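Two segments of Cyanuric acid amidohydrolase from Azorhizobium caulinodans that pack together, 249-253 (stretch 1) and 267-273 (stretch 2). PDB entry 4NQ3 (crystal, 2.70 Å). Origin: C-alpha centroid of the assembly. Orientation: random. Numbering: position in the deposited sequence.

Stretch 1 249-253: LAIAH
Stretch 2 (267-273) AALSALG

This is a small contact whose side-chain pairings are all apolar: one face of a β-strand, carrying only alanine methyls, lies against the last turn of an α-helix, burying 215 Å² over both sides with no hydrogen bond across.

Residues 249-253 are extended, with phi from -88° to -150° and psi from 130° to 168°. The resulting alternation sorts the side chains: the CA-to-CB bonds of Ala-250 and Ala-252 point toward the helix, those of Leu-249 (chi1 -70°, chi2 -180°), Ile-251 (chi1 -173°, chi2 172°) and His-253 (chi1 85°, chi2 -81°) away.

Stretch 2 continues a helix that begins earlier in the chain; Ala-267 to Ala-271 have phi near -60° and psi between -36° and -49°. Hydrogen bonds join Ala-271 N to Ala-267 O (3.0 Å) and Leu-272 N to Ala-268 O (3.1 Å). Leu-272 flattens to -80/-8, and Gly-273, at 63/35, completes a Schellman motif with Gly-273 N bonded to Ser-270 O at 2.9 Å. The CA-to-CB bonds of Ala-268, Ala-271 and Leu-272 point toward the strand, that of Ala-267 sideways and that of Leu-269 (chi1 -70°, chi2 165°) away; Ser-270 has chi1 -90°.

The register is marked by Ala-252 and Ala-268, whose CA atoms, 5.2 Å apart, are the nearest across the stretches; from first to last residue the two run in roughly opposite directions. Small methyls suit this approach: Ala-252 CB is 4.0 Å from Ala-268 CB and 3.7 Å from Ala-268 O. Ala-252 CB also reaches Ala-271 CB at 4.2 Å and Leu-272 CG at 3.6 Å, so one methyl makes van der Waals contact with three residues.

Leu-272, in the m,t rotamer (chi1 -70°, chi2 167°), extends the contact back along the strand. Leu-272 CD2 packs 3.4 Å from Ala-250 CB, a tight apolar approach, and 3.6 Å from Ile-251 N, touching the strand backbone.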

# COMPACT_ATOMS: atom_id res chain seq x y z
N LEU A 249 -35.79 21.03 0.92
CA LEU A 249 -34.74 20.28 1.58
C LEU A 249 -34.65 20.56 3.07
O LEU A 249 -34.63 21.71 3.50
CB LEU A 249 -33.40 20.57 0.90
CG LEU A 249 -33.18 20.03 -0.53
CD1 LEU A 249 -31.82 20.40 -1.03
CD2 LEU A 249 -33.32 18.51 -0.52
N ALA A 250 -34.62 19.48 3.87
CA ALA A 250 -34.29 19.57 5.30
C ALA A 250 -33.06 18.73 5.62
O ALA A 250 -32.61 17.91 4.79
CB ALA A 250 -35.44 19.12 6.14
N ILE A 251 -32.51 18.91 6.81
CA ILE A 251 -31.35 18.12 7.21
C ILE A 251 -31.62 17.58 8.59
O ILE A 251 -32.22 18.25 9.42
CB ILE A 251 -30.05 18.97 7.19
CG1 ILE A 251 -28.82 18.09 7.45
CG2 ILE A 251 -30.12 20.13 8.18
CD1 ILE A 251 -27.50 18.82 7.25
N ALA A 252 -31.21 16.33 8.81
CA ALA A 252 -31.29 15.70 10.12
C ALA A 252 -29.93 15.08 10.37
O ALA A 252 -29.17 14.88 9.41
CB ALA A 252 -32.39 14.66 10.15
N HIS A 253 -29.60 14.80 11.62
CA HIS A 253 -28.29 14.21 11.95
C HIS A 253 -28.37 13.35 13.18
O HIS A 253 -29.31 13.46 13.97
CB HIS A 253 -27.24 15.29 12.19
CG HIS A 253 -27.24 15.80 13.60
ND1 HIS A 253 -28.14 16.75 14.05
CD2 HIS A 253 -26.46 15.48 14.66
CE1 HIS A 253 -27.91 16.99 15.33
NE2 HIS A 253 -26.90 16.24 15.73
N ALA A 267 -33.06 6.68 11.80
CA ALA A 267 -33.78 7.66 12.61
C ALA A 267 -33.78 9.03 11.93
O ALA A 267 -34.77 9.77 11.98
CB ALA A 267 -33.19 7.76 13.99
N ALA A 268 -32.66 9.37 11.30
CA ALA A 268 -32.56 10.63 10.58
C ALA A 268 -33.57 10.67 9.43
O ALA A 268 -34.29 11.66 9.27
CB ALA A 268 -31.14 10.84 10.07
N LEU A 269 -33.65 9.60 8.65
CA LEU A 269 -34.61 9.51 7.56
C LEU A 269 -36.06 9.62 8.06
O LEU A 269 -36.91 10.21 7.38
CB LEU A 269 -34.39 8.22 6.78
CG LEU A 269 -33.10 8.16 5.95
CD1 LEU A 269 -32.78 6.75 5.52
CD2 LEU A 269 -33.22 9.06 4.72
N SER A 270 -36.36 9.06 9.23
CA SER A 270 -37.68 9.24 9.83
C SER A 270 -38.00 10.69 10.15
O SER A 270 -39.06 11.20 9.80
CB SER A 270 -37.82 8.42 11.10
OG SER A 270 -38.30 7.14 10.80
N ALA A 271 -37.06 11.36 10.81
CA ALA A 271 -37.22 12.76 11.17
C ALA A 271 -37.54 13.62 9.94
O ALA A 271 -38.36 14.54 10.00
CB ALA A 271 -35.98 13.26 11.86
N LEU A 272 -36.87 13.30 8.84
CA LEU A 272 -37.01 14.00 7.56
C LEU A 272 -38.24 13.60 6.74
O LEU A 272 -38.53 14.23 5.70
CB LEU A 272 -35.76 13.76 6.72
CG LEU A 272 -34.46 14.42 7.17
CD1 LEU A 272 -33.30 13.81 6.40
CD2 LEU A 272 -34.53 15.92 6.93
N GLY A 273 -38.95 12.55 7.19
CA GLY A 273 -40.10 12.04 6.46
C GLY A 273 -39.74 11.50 5.08
O GLY A 273 -40.51 11.62 4.12